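Local coordinates for protein alpha-glucosidase (Pseudoalteromonas sp. K8, PDB 5HQA) that hydrolyses alpha-glucosidic bonds as a chloride-activated family 97 glycoside hydrolase, with a calcium ion bound by glutamates at its sugar pocket, at residues 600-608 and 637-645; 610-618 and 652-661. All blocks are in the same frame, centred on the assembly; numbering follows the deposited sequence.

Both contacts belong to the all-beta C-terminal region of the enzyme, where a six-stranded sheet and a two-stranded one pack through their apolar faces, consistent with a beta sandwich. Interaction 2 joins strands 611-618 and 653-660, neighbours inside the six-stranded antiparallel sheet, through a long run of backbone bonds with few polar side-chain links. Interaction 1 lies where the two-stranded sheet 596-601/643-648 breaks up into turns; its backbone bonds are fewer, waters bridge the turns, and leucines fill the inner side. The two meet directly: strand 631-638 pairs with 611-618, Leu644 packs on Ile656, and Leu602 and Leu605 reach Phe658. Interaction 2 is the more buried, with over half of its touching residues enclosed.

Interaction 1: 600-608 and 637-645; sequences ISLDFLDNG and LVTASDKLT
The end of a two-stranded antiparallel sheet, where strands 596-601 and 643-648 give way to type I turns, brings Ile600 against Leu644 as a hydrogen-bonded pair. Leu644 N reaches Ile600 O at 2.8 Å in a nearly straight bond (172° at the hydrogen), and Ile600 N returns one to Leu644 O. Two residues on, Leu602 N binds Asp642 O at 3.0 Å, joining the first residue of turn Leu602-Leu605 to the last of turn Thr639-Asp642. The turns also touch through CA-H...O contacts, Ala640 CA to Leu602 O at 3.4 Å and Asp603 CA to Ala640 O at 3.2 Å.

Leu602 is the apolar hub. CG anti to the carbonyl carbon (chi1 -62°) and an extended chi2 of -175° set CD1 3.7 Å from Val638 CB, the side chains crossing at about a right angle, and CD2 3.9 Å from Leu644 CG. Leu605 follows with CD1 on Val638 CG2, and its carbonyl oxygen rests on Ala640 CB. Phe658 of strand 653-660 touches Leu602, Leu605 and Val638.

Water ties the polar side together. One molecule accepts from Ser601 OG and donates to Ala640 O and Asp642 O; another links Asp606 O to Ala640 N. Asp642 OD2 takes the N-H of Thr639 at 2.8 Å within its turn. Ser601 OG accepts from Asp603 N, an ST turn at the exit of strand 596-601, where an antiparallel strand pair ends in two packed type I turns.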
ATOM      1  N   ILE A 600      -7.026 -21.533  15.901  1.00 19.23           N
ATOM      2  CA  ILE A 600      -5.931 -21.511  14.941  1.00 22.26           C
ATOM      3  C   ILE A 600      -5.141 -22.808  15.063  1.00 24.35           C
ATOM      4  O   ILE A 600      -4.731 -23.192  16.163  1.00 23.47           O
ATOM      5  CB  ILE A 600      -5.016 -20.289  15.176  1.00 25.02           C
ATOM      6  CG1 ILE A 600      -5.740 -19.006  14.763  1.00 24.85           C
ATOM      7  CG2 ILE A 600      -3.700 -20.429  14.427  1.00 29.23           C
ATOM      8  CD1 ILE A 600      -6.154 -18.987  13.309  1.00 25.27           C
ATOM      9  N   SER A 601      -4.929 -23.483  13.939  1.00 22.09           N
ATOM     10  CA  SER A 601      -3.969 -24.577  13.901  1.00 20.67           C
ATOM     11  C   SER A 601      -2.560 -24.019  13.753  1.00 20.68           C
ATOM     12  O   SER A 601      -2.326 -23.073  12.994  1.00 20.11           O
ATOM     13  CB  SER A 601      -4.268 -25.523  12.738  1.00 19.98           C
ATOM     14  OG  SER A 601      -3.194 -26.431  12.568  1.00 22.90           O
ATOM     15  N   LEU A 602      -1.613 -24.607  14.481  1.00 20.16           N
ATOM     16  CA  LEU A 602      -0.215 -24.221  14.348  1.00 17.88           C
ATOM     17  C   LEU A 602       0.511 -25.039  13.292  1.00 19.73           C
ATOM     18  O   LEU A 602       1.746 -25.099  13.310  1.00 19.86           O
ATOM     19  CB  LEU A 602       0.504 -24.338  15.698  1.00 17.97           C
ATOM     20  CG  LEU A 602      -0.035 -23.428  16.810  1.00 18.26           C
ATOM     21  CD1 LEU A 602       0.825 -23.539  18.068  1.00 17.92           C
ATOM     22  CD2 LEU A 602      -0.125 -21.975  16.343  1.00 16.58           C
ATOM     23  N   ASP A 603      -0.218 -25.662  12.362  1.00 20.64           N
ATOM     24  CA  ASP A 603       0.475 -26.538  11.423  1.00 21.70           C
ATOM     25  C   ASP A 603       1.275 -25.779  10.364  1.00 21.68           C
ATOM     26  O   ASP A 603       1.920 -26.423   9.531  1.00 22.58           O
ATOM     27  CB  ASP A 603      -0.507 -27.521  10.769  1.00 22.69           C
ATOM     28  CG  ASP A 603      -1.593 -26.842   9.940  1.00 30.11           C
ATOM     29  OD1 ASP A 603      -1.489 -25.642   9.610  1.00 32.58           O
ATOM     30  OD2 ASP A 603      -2.571 -27.541   9.600  1.00 36.53           O
ATOM     31  N   PHE A 604       1.281 -24.442  10.378  1.00 21.26           N
ATOM     32  CA  PHE A 604       2.242 -23.720   9.550  1.00 19.49           C
ATOM     33  C   PHE A 604       3.669 -23.867  10.064  1.00 20.37           C
ATOM     34  O   PHE A 604       4.615 -23.678   9.293  1.00 21.51           O
ATOM     35  CB  PHE A 604       1.870 -22.233   9.451  1.00 16.85           C
ATOM     36  CG  PHE A 604       1.736 -21.544  10.778  1.00 16.84           C
ATOM     37  CD1 PHE A 604       2.844 -20.989  11.404  1.00 18.07           C
ATOM     38  CD2 PHE A 604       0.494 -21.437  11.398  1.00 17.16           C
ATOM     39  CE1 PHE A 604       2.724 -20.347  12.635  1.00 18.72           C
ATOM     40  CE2 PHE A 604       0.366 -20.799  12.631  1.00 16.91           C
ATOM     41  CZ  PHE A 604       1.484 -20.245  13.248  1.00 17.20           C
ATOM     42  N   LEU A 605       3.849 -24.206  11.341  1.00 18.27           N
ATOM     43  CA  LEU A 605       5.190 -24.363  11.883  1.00 17.70           C
ATOM     44  C   LEU A 605       5.912 -25.514  11.188  1.00 22.40           C
ATOM     45  O   LEU A 605       5.300 -26.504  10.781  1.00 25.41           O
ATOM     46  CB  LEU A 605       5.129 -24.623  13.389  1.00 17.68           C
ATOM     47  CG  LEU A 605       4.556 -23.496  14.242  1.00 17.55           C
ATOM     48  CD1 LEU A 605       4.443 -23.951  15.698  1.00 17.22           C
ATOM     49  CD2 LEU A 605       5.433 -22.270  14.114  1.00 17.67           C
ATOM     50  N   ASP A 606       7.232 -25.371  11.056  1.00 20.62           N
ATOM     51  CA  ASP A 606       8.046 -26.398  10.414  1.00 24.07           C
ATOM     52  C   ASP A 606       7.876 -27.736  11.119  1.00 28.42           C
ATOM     53  O   ASP A 606       7.964 -27.824  12.348  1.00 28.18           O
ATOM     54  CB  ASP A 606       9.517 -25.987  10.419  1.00 24.61           C
ATOM     55  CG  ASP A 606       9.739 -24.644   9.763  1.00 31.71           C
ATOM     56  OD1 ASP A 606       9.494 -23.613  10.424  1.00 25.88           O
ATOM     57  OD2 ASP A 606      10.141 -24.622   8.582  1.00 38.43           O
ATOM     58  N   ASN A 607       7.625 -28.779  10.331  0.51 29.00           N
ATOM     59  CA  ASN A 607       7.414 -30.104  10.894  0.51 32.30           C
ATOM     60  C   ASN A 607       8.676 -30.588  11.592  0.51 31.38           C
ATOM     61  O   ASN A 607       9.796 -30.330  11.139  0.51 30.00           O
ATOM     62  CB  ASN A 607       6.999 -31.085   9.796  0.51 36.38           C
ATOM     63  CG  ASN A 607       5.643 -30.755   9.204  0.51 39.57           C
ATOM     64  OD1 ASN A 607       4.723 -30.341   9.914  0.51 43.01           O
ATOM     65  ND2 ASN A 607       5.513 -30.927   7.893  0.51 42.81           N
ATOM     66  N   GLY A 608       8.491 -31.277  12.716  1.00 31.07           N
ATOM     67  CA  GLY A 608       9.609 -31.840  13.443  1.00 31.02           C
ATOM     68  C   GLY A 608      10.447 -30.861  14.231  1.00 33.73           C
ATOM     69  O   GLY A 608      11.463 -31.267  14.801  1.00 34.08           O
ATOM     70  N   LEU A 637       5.641 -24.011  25.122  1.00 23.75           N
ATOM     71  CA  LEU A 637       6.269 -24.879  24.128  1.00 22.44           C
ATOM     72  C   LEU A 637       5.201 -25.440  23.197  1.00 21.92           C
ATOM     73  O   LEU A 637       4.166 -25.928  23.659  1.00 27.91           O
ATOM     74  CB  LEU A 637       7.030 -26.022  24.800  1.00 24.82           C
ATOM     75  CG  LEU A 637       8.227 -25.623  25.664  1.00 29.73           C
ATOM     76  CD1 LEU A 637       8.820 -26.842  26.339  1.00 33.26           C
ATOM     77  CD2 LEU A 637       9.278 -24.927  24.823  1.00 30.77           C
ATOM     78  N   VAL A 638       5.442 -25.357  21.884  1.00 20.41           N
ATOM     79  CA  VAL A 638       4.484 -25.821  20.884  1.00 20.13           C
ATOM     80  C   VAL A 638       5.219 -26.443  19.703  1.00 24.03           C
ATOM     81  O   VAL A 638       6.406 -26.197  19.474  1.00 25.67           O
ATOM     82  CB  VAL A 638       3.563 -24.694  20.355  1.00 21.56           C
ATOM     83  CG1 VAL A 638       2.671 -24.136  21.456  1.00 21.38           C
ATOM     84  CG2 VAL A 638       4.395 -23.585  19.692  1.00 20.28           C
ATOM     85  N   THR A 639       4.479 -27.250  18.942  1.00 21.88           N
ATOM     86  CA  THR A 639       4.927 -27.792  17.666  1.00 21.20           C
ATOM     87  C   THR A 639       3.792 -27.655  16.662  1.00 21.17           C
ATOM     88  O   THR A 639       2.691 -27.197  16.987  1.00 21.57           O
ATOM     89  CB  THR A 639       5.337 -29.264  17.762  1.00 24.00           C
ATOM     90  OG1 THR A 639       4.172 -30.058  18.017  1.00 25.95           O
ATOM     91  CG2 THR A 639       6.369 -29.481  18.870  1.00 23.57           C
ATOM     92  N   ALA A 640       4.067 -28.083  15.431  1.00 21.42           N
ATOM     93  CA  ALA A 640       3.098 -27.986  14.348  1.00 21.97           C
ATOM     94  C   ALA A 640       1.809 -28.753  14.628  1.00 25.30           C
ATOM     95  O   ALA A 640       0.787 -28.476  13.994  1.00 26.72           O
ATOM     96  CB  ALA A 640       3.728 -28.495  13.050  1.00 21.96           C
ATOM     97  N   SER A 641       1.818 -29.715  15.544  1.00 26.46           N
ATOM     98  CA  SER A 641       0.598 -30.463  15.814  1.00 29.63           C
ATOM     99  C   SER A 641      -0.300 -29.781  16.841  1.00 29.64           C
ATOM    100  O   SER A 641      -1.396 -30.280  17.114  1.00 31.76           O
ATOM    101  CB  SER A 641       0.937 -31.882  16.274  1.00 33.41           C
ATOM    102  OG  SER A 641       1.646 -31.846  17.494  1.00 37.92           O
ATOM    103  N   ASP A 642       0.119 -28.650  17.401  1.00 25.35           N
ATOM    104  CA  ASP A 642      -0.667 -27.970  18.416  1.00 23.13           C
ATOM    105  C   ASP A 642      -1.659 -26.997  17.791  1.00 23.71           C
ATOM    106  O   ASP A 642      -1.633 -26.713  16.591  1.00 23.01           O
ATOM    107  CB  ASP A 642       0.243 -27.224  19.390  1.00 25.19           C
ATOM    108  CG  ASP A 642       0.973 -28.162  20.324  1.00 32.27           C
ATOM    109  OD1 ASP A 642       0.308 -29.044  20.904  1.00 36.28           O
ATOM    110  OD2 ASP A 642       2.206 -28.037  20.462  1.00 33.02           O
ATOM    111  N   LYS A 643      -2.536 -26.468  18.638  1.00 24.42           N
ATOM    112  CA  LYS A 643      -3.494 -25.459  18.220  1.00 26.47           C
ATOM    113  C   LYS A 643      -3.537 -24.354  19.265  1.00 25.84           C
ATOM    114  O   LYS A 643      -3.091 -24.526  20.405  1.00 27.21           O
ATOM    115  CB  LYS A 643      -4.893 -26.063  18.003  1.00 33.97           C
ATOM    116  CG  LYS A 643      -5.492 -26.710  19.235  1.00 45.91           C
ATOM    117  CD  LYS A 643      -6.954 -27.102  19.009  1.00 57.95           C
ATOM    118  CE  LYS A 643      -7.678 -27.422  20.331  1.00 64.14           C
ATOM    119  NZ  LYS A 643      -8.855 -26.518  20.592  1.00 65.16           N
ATOM    120  N   LEU A 644      -4.067 -23.202  18.854  1.00 21.13           N
ATOM    121  CA  LEU A 644      -4.231 -22.045  19.722  1.00 24.61           C
ATOM    122  C   LEU A 644      -5.659 -21.548  19.650  1.00 23.95           C
ATOM    123  O   LEU A 644      -6.269 -21.552  18.579  1.00 25.82           O
ATOM    124  CB  LEU A 644      -3.327 -20.881  19.325  1.00 29.44           C
ATOM    125  CG  LEU A 644      -1.859 -20.970  19.670  1.00 34.56           C
ATOM    126  CD1 LEU A 644      -1.272 -19.617  19.452  1.00 32.16           C
ATOM    127  CD2 LEU A 644      -1.717 -21.388  21.105  1.00 40.76           C
ATOM    128  N   THR A 645      -6.173 -21.095  20.782  1.00 19.32           N
ATOM    129  CA  THR A 645      -7.415 -20.341  20.828  1.00 20.05           C
ATOM    130  C   THR A 645      -7.046 -18.887  21.075  1.00 21.71           C
ATOM    131  O   THR A 645      -6.542 -18.544  22.152  1.00 23.21           O
ATOM    132  CB  THR A 645      -8.341 -20.861  21.920  1.00 23.06           C
ATOM    133  OG1 THR A 645      -8.641 -22.235  21.664  1.00 24.36           O
ATOM    134  CG2 THR A 645      -9.629 -20.057  21.939  1.00 22.38           C
TER
HETATM  135  O   HOH W   1      -2.144 -28.347  14.367  1.00 32.64           O
HETATM  136  O   HOH W   2       6.836 -28.549  14.656  1.00 24.16           O

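Interaction 2: 610-618 and 652-661; sequences QFEAHIYKD and GGTAIRFKAL
Strands 611-618 and 653-660 run antiparallel, their axes 4.4 Å apart at closest approach and their directions 159° apart, as inner neighbours in a six-stranded antiparallel sheet, with 611-618 next to the edge strand 631-638. The hydrogen-bonded pairs are Glu612 with Lys659, His614 with Arg657 and Tyr616 with Ala655, each joined by two backbone bonds; Tyr616 N to Ala655 O, at 2.7 Å, is among the shortest. Leu661 N extends the series to Gln610 O.

The face bearing Phe611, Ala613, Ile615, Ile656 and Phe658 is apolar over most of its length, turning polar at Lys617 and Thr654. Phe611 turns the edge of its ring to Phe658 O, with CD2 3.5 Å from that oxygen, and CE2 touches Ala660 CB at 3.9 Å. Ala613 CB sits 3.8 Å from Phe658 CE1, while Ile656 CG2 lies over one face of the same ring, toward its rim. Ile615 and Ile656 lie side by side, pointing the same way. Leu644 of strand 643-648 packs on Ile656.

The other face is more polar. Tyr616 CG stands beside its backbone N (chi1 -58°), which leaves the ring edge, in plane, against Ala655 O; its hydroxyl oxygen lies over a face of the His614 ring. Arg657 has an extended chain and carries its guanidinium away to salt bridges with Asp584 and Asp549.

At the Asp618 end, OD2 of this residue bonds Thr512 OG1, while its OD1 accepts from Ala649 N and, on the syn side, from Gly653 N at 3.0 Å, with an angle of 142° at the hydrogen.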
ATOM      1  N   GLN A 610      10.696 -27.928  17.389  0.54 25.63           N
ATOM      2  CA  GLN A 610      10.070 -27.427  18.601  0.54 25.61           C
ATOM      3  C   GLN A 610      10.229 -25.914  18.669  0.54 23.93           C
ATOM      4  O   GLN A 610      11.292 -25.373  18.344  0.54 23.92           O
ATOM      5  CB  GLN A 610      10.673 -28.088  19.839  0.54 27.90           C
ATOM      6  CG  GLN A 610       9.925 -27.771  21.124  0.54 31.37           C
ATOM      7  CD  GLN A 610      10.212 -28.768  22.227  0.54 34.56           C
ATOM      8  OE1 GLN A 610      10.128 -29.980  22.025  0.54 39.33           O
ATOM      9  NE2 GLN A 610      10.558 -28.265  23.401  0.54 35.65           N
ATOM     10  N   PHE A 611       9.162 -25.232  19.078  1.00 21.37           N
ATOM     11  CA  PHE A 611       9.166 -23.781  19.219  1.00 20.37           C
ATOM     12  C   PHE A 611       8.729 -23.392  20.624  1.00 22.44           C
ATOM     13  O   PHE A 611       7.971 -24.111  21.283  1.00 23.53           O
ATOM     14  CB  PHE A 611       8.241 -23.091  18.208  1.00 20.15           C
ATOM     15  CG  PHE A 611       8.611 -23.335  16.776  1.00 20.60           C
ATOM     16  CD1 PHE A 611       8.295 -24.540  16.160  1.00 19.08           C
ATOM     17  CD2 PHE A 611       9.252 -22.354  16.035  1.00 18.78           C
ATOM     18  CE1 PHE A 611       8.630 -24.771  14.831  1.00 18.60           C
ATOM     19  CE2 PHE A 611       9.583 -22.576  14.702  1.00 17.90           C
ATOM     20  CZ  PHE A 611       9.272 -23.786  14.100  1.00 18.49           C
ATOM     21  N   GLU A 612       9.224 -22.249  21.080  1.00 19.13           N
ATOM     22  CA  GLU A 612       8.730 -21.612  22.293  1.00 19.18           C
ATOM     23  C   GLU A 612       7.906 -20.410  21.859  1.00 19.27           C
ATOM     24  O   GLU A 612       8.459 -19.407  21.396  1.00 19.42           O
ATOM     25  CB  GLU A 612       9.867 -21.192  23.214  1.00 22.27           C
ATOM     26  CG  GLU A 612       9.374 -20.582  24.517  1.00 25.20           C
ATOM     27  CD  GLU A 612      10.508 -20.083  25.395  1.00 31.67           C
ATOM     28  OE1 GLU A 612      11.202 -19.124  24.992  1.00 32.35           O
ATOM     29  OE2 GLU A 612      10.709 -20.656  26.488  1.00 34.08           O
ATOM     30  N   ALA A 613       6.587 -20.523  21.974  1.00 19.03           N
ATOM     31  CA  ALA A 613       5.720 -19.400  21.656  1.00 18.10           C
ATOM     32  C   ALA A 613       5.823 -18.345  22.746  1.00 21.48           C
ATOM     33  O   ALA A 613       5.680 -18.649  23.935  1.00 22.59           O
ATOM     34  CB  ALA A 613       4.276 -19.870  21.507  1.00 18.02           C
ATOM     35  N   HIS A 614       6.081 -17.108  22.344  1.00 16.41           N
ATOM     36  CA  HIS A 614       6.103 -15.963  23.248  1.00 16.41           C
ATOM     37  C   HIS A 614       4.850 -15.174  22.889  1.00 17.37           C
ATOM     38  O   HIS A 614       4.802 -14.514  21.849  1.00 15.96           O
ATOM     39  CB  HIS A 614       7.390 -15.163  23.077  1.00 20.51           C
ATOM     40  CG  HIS A 614       7.763 -14.349  24.274  1.00 33.34           C
ATOM     41  ND1 HIS A 614       8.930 -13.617  24.344  1.00 38.24           N
ATOM     42  CD2 HIS A 614       7.122 -14.146  25.451  1.00 37.02           C
ATOM     43  CE1 HIS A 614       8.991 -12.997  25.511  1.00 39.00           C
ATOM     44  NE2 HIS A 614       7.907 -13.302  26.202  1.00 36.34           N
ATOM     45  N   ILE A 615       3.813 -15.302  23.711  1.00 15.76           N
ATOM     46  CA  ILE A 615       2.463 -14.871  23.358  1.00 15.13           C
ATOM     47  C   ILE A 615       2.166 -13.562  24.073  1.00 16.73           C
ATOM     48  O   ILE A 615       2.237 -13.496  25.303  1.00 18.03           O
ATOM     49  CB  ILE A 615       1.424 -15.940  23.734  1.00 15.86           C
ATOM     50  CG1 ILE A 615       1.693 -17.249  22.988  1.00 16.82           C
ATOM     51  CG2 ILE A 615       0.015 -15.433  23.477  1.00 16.00           C
ATOM     52  CD1 ILE A 615       0.955 -18.431  23.572  1.00 17.62           C
ATOM     53  N   TYR A 616       1.834 -12.519  23.310  1.00 14.25           N
ATOM     54  CA  TYR A 616       1.440 -11.222  23.852  1.00 14.07           C
ATOM     55  C   TYR A 616      -0.033 -11.041  23.513  1.00 17.09           C
ATOM     56  O   TYR A 616      -0.382 -10.876  22.340  1.00 15.89           O
ATOM     57  CB  TYR A 616       2.274 -10.087  23.253  1.00 14.37           C
ATOM     58  CG  TYR A 616       3.776 -10.192  23.455  1.00 15.76           C
ATOM     59  CD1 TYR A 616       4.542 -11.098  22.715  1.00 14.39           C
ATOM     60  CD2 TYR A 616       4.434  -9.360  24.358  1.00 14.80           C
ATOM     61  CE1 TYR A 616       5.921 -11.185  22.895  1.00 16.90           C
ATOM     62  CE2 TYR A 616       5.807  -9.435  24.542  1.00 15.40           C
ATOM     63  CZ  TYR A 616       6.546 -10.349  23.811  1.00 16.25           C
ATOM     64  OH  TYR A 616       7.907 -10.416  23.997  1.00 18.23           O
ATOM     65  N   LYS A 617      -0.900 -11.076  24.523  1.00 14.34           N
ATOM     66  CA  LYS A 617      -2.331 -11.089  24.258  1.00 14.10           C
ATOM     67  C   LYS A 617      -3.058 -10.180  25.238  1.00 16.18           C
ATOM     68  O   LYS A 617      -2.513  -9.762  26.269  1.00 14.91           O
ATOM     69  CB  LYS A 617      -2.903 -12.506  24.350  1.00 14.72           C
ATOM     70  CG  LYS A 617      -2.615 -13.187  25.684  1.00 16.62           C
ATOM     71  CD  LYS A 617      -3.312 -14.533  25.764  1.00 20.85           C
ATOM     72  CE  LYS A 617      -2.624 -15.453  26.746  1.00 29.01           C
ATOM     73  NZ  LYS A 617      -3.446 -16.658  27.041  1.00 34.49           N
ATOM     74  N   ASP A 618      -4.311  -9.884  24.894  1.00 13.90           N
ATOM     75  CA  ASP A 618      -5.170  -9.098  25.766  1.00 13.66           C
ATOM     76  C   ASP A 618      -5.333  -9.792  27.104  1.00 16.71           C
ATOM     77  O   ASP A 618      -5.561 -11.004  27.164  1.00 15.73           O
ATOM     78  CB  ASP A 618      -6.538  -8.900  25.119  1.00 13.28           C
ATOM     79  CG  ASP A 618      -6.474  -8.038  23.874  1.00 17.68           C
ATOM     80  OD1 ASP A 618      -6.982  -8.466  22.813  1.00 16.63           O
ATOM     81  OD2 ASP A 618      -5.908  -6.928  23.961  1.00 15.08           O
ATOM     82  N   GLY A 652      -9.106  -5.613  20.076  1.00 11.31           N
ATOM     83  CA  GLY A 652      -7.918  -6.225  20.617  1.00 10.97           C
ATOM     84  C   GLY A 652      -7.110  -6.981  19.575  1.00 12.51           C
ATOM     85  O   GLY A 652      -7.360  -6.922  18.367  1.00 11.85           O
ATOM     86  N   GLY A 653      -6.119  -7.711  20.072  1.00 11.82           N
ATOM     87  CA  GLY A 653      -5.205  -8.408  19.187  1.00 11.76           C
ATOM     88  C   GLY A 653      -4.283  -9.307  19.977  1.00 12.92           C
ATOM     89  O   GLY A 653      -4.273  -9.299  21.212  1.00 14.56           O
ATOM     90  N   THR A 654      -3.515 -10.102  19.239  1.00 12.34           N
ATOM     91  CA  THR A 654      -2.502 -10.977  19.814  1.00 12.96           C
ATOM     92  C   THR A 654      -1.297 -10.972  18.892  1.00 15.25           C
ATOM     93  O   THR A 654      -1.447 -10.993  17.666  1.00 15.09           O
ATOM     94  CB  THR A 654      -3.013 -12.417  20.004  1.00 17.82           C
ATOM     95  OG1 THR A 654      -3.990 -12.435  21.048  1.00 24.78           O
ATOM     96  CG2 THR A 654      -1.886 -13.352  20.419  1.00 15.15           C
ATOM     97  N   ALA A 655      -0.108 -10.917  19.489  1.00 12.87           N
ATOM     98  CA  ALA A 655       1.151 -11.008  18.769  1.00 12.21           C
ATOM     99  C   ALA A 655       1.949 -12.155  19.361  1.00 14.97           C
ATOM    100  O   ALA A 655       2.016 -12.300  20.588  1.00 14.78           O
ATOM    101  CB  ALA A 655       1.948  -9.702  18.878  1.00 12.14           C
ATOM    102  N   ILE A 656       2.548 -12.983  18.503  1.00 13.09           N
ATOM    103  CA  ILE A 656       3.283 -14.154  18.969  1.00 13.44           C
ATOM    104  C   ILE A 656       4.611 -14.248  18.242  1.00 15.63           C
ATOM    105  O   ILE A 656       4.661 -14.132  17.013  1.00 15.20           O
ATOM    106  CB  ILE A 656       2.491 -15.456  18.760  1.00 14.60           C
ATOM    107  CG1 ILE A 656       1.109 -15.350  19.396  1.00 15.24           C
ATOM    108  CG2 ILE A 656       3.273 -16.650  19.335  1.00 14.39           C
ATOM    109  CD1 ILE A 656       0.285 -16.582  19.192  1.00 16.01           C
ATOM    110  N   ARG A 657       5.678 -14.486  18.994  1.00 15.94           N
ATOM    111  CA  ARG A 657       6.945 -14.929  18.432  1.00 14.58           C
ATOM    112  C   ARG A 657       7.076 -16.427  18.685  1.00 15.14           C
ATOM    113  O   ARG A 657       7.040 -16.869  19.836  1.00 17.86           O
ATOM    114  CB  ARG A 657       8.129 -14.183  19.051  1.00 15.40           C
ATOM    115  CG  ARG A 657       9.459 -14.764  18.623  1.00 15.58           C
ATOM    116  CD  ARG A 657      10.639 -14.058  19.254  1.00 16.92           C
ATOM    117  NE  ARG A 657      11.872 -14.697  18.797  1.00 18.77           N
ATOM    118  CZ  ARG A 657      13.080 -14.438  19.288  1.00 21.07           C
ATOM    119  NH1 ARG A 657      13.222 -13.549  20.264  1.00 20.16           N
ATOM    120  NH2 ARG A 657      14.142 -15.073  18.805  1.00 20.54           N
ATOM    121  N   PHE A 658       7.198 -17.209  17.615  1.00 15.15           N
ATOM    122  CA  PHE A 658       7.468 -18.640  17.724  1.00 15.79           C
ATOM    123  C   PHE A 658       8.972 -18.811  17.583  1.00 19.27           C
ATOM    124  O   PHE A 658       9.504 -18.841  16.469  1.00 19.41           O
ATOM    125  CB  PHE A 658       6.711 -19.430  16.662  1.00 17.13           C
ATOM    126  CG  PHE A 658       5.227 -19.367  16.814  1.00 16.62           C
ATOM    127  CD1 PHE A 658       4.574 -20.233  17.681  1.00 17.68           C
ATOM    128  CD2 PHE A 658       4.483 -18.445  16.095  1.00 14.52           C
ATOM    129  CE1 PHE A 658       3.197 -20.180  17.827  1.00 17.39           C
ATOM    130  CE2 PHE A 658       3.103 -18.378  16.236  1.00 15.30           C
ATOM    131  CZ  PHE A 658       2.460 -19.248  17.102  1.00 17.00           C
ATOM    132  N   LYS A 659       9.661 -18.907  18.714  1.00 16.96           N
ATOM    133  CA  LYS A 659      11.116 -18.986  18.709  1.00 17.59           C
ATOM    134  C   LYS A 659      11.533 -20.434  18.474  1.00 20.58           C
ATOM    135  O   LYS A 659      11.262 -21.303  19.308  1.00 20.38           O
ATOM    136  CB  LYS A 659      11.671 -18.451  20.021  1.00 18.10           C
ATOM    137  CG  LYS A 659      13.169 -18.533  20.147  1.00 23.97           C
ATOM    138  CD  LYS A 659      13.564 -18.103  21.555  1.00 30.51           C
ATOM    139  CE  LYS A 659      15.035 -17.776  21.642  1.00 38.41           C
ATOM    140  NZ  LYS A 659      15.361 -17.238  22.992  0.71 41.76           N
ATOM    141  N   ALA A 660      12.188 -20.694  17.341  1.00 20.59           N
ATOM    142  CA  ALA A 660      12.706 -22.031  17.071  1.00 20.76           C
ATOM    143  C   ALA A 660      13.752 -22.384  18.112  1.00 21.44           C
ATOM    144  O   ALA A 660      14.613 -21.562  18.438  1.00 23.03           O
ATOM    145  CB  ALA A 660      13.312 -22.104  15.670  1.00 19.37           C
ATOM    146  N   LEU A 661      13.671 -23.601  18.640  1.00 25.14           N
ATOM    147  CA  LEU A 661      14.613 -24.080  19.648  1.00 31.03           C
ATOM    148  C   LEU A 661      15.683 -24.944  18.995  1.00 38.77           C
ATOM    149  O   LEU A 661      15.366 -25.806  18.169  1.00 37.02           O
ATOM    150  CB  LEU A 661      13.887 -24.861  20.746  1.00 27.76           C
ATOM    151  CG  LEU A 661      12.859 -24.003  21.481  1.00 29.09           C
ATOM    152  CD1 LEU A 661      12.161 -24.799  22.558  1.00 29.50           C
ATOM    153  CD2 LEU A 661      13.520 -22.773  22.081  1.00 27.82           C
TER
HETATM  154  O   HOH W   3      13.587 -28.214  17.696  1.00 46.06           O
HETATM  155  O   HOH W   4      -5.752 -11.112  22.691  1.00 14.00           O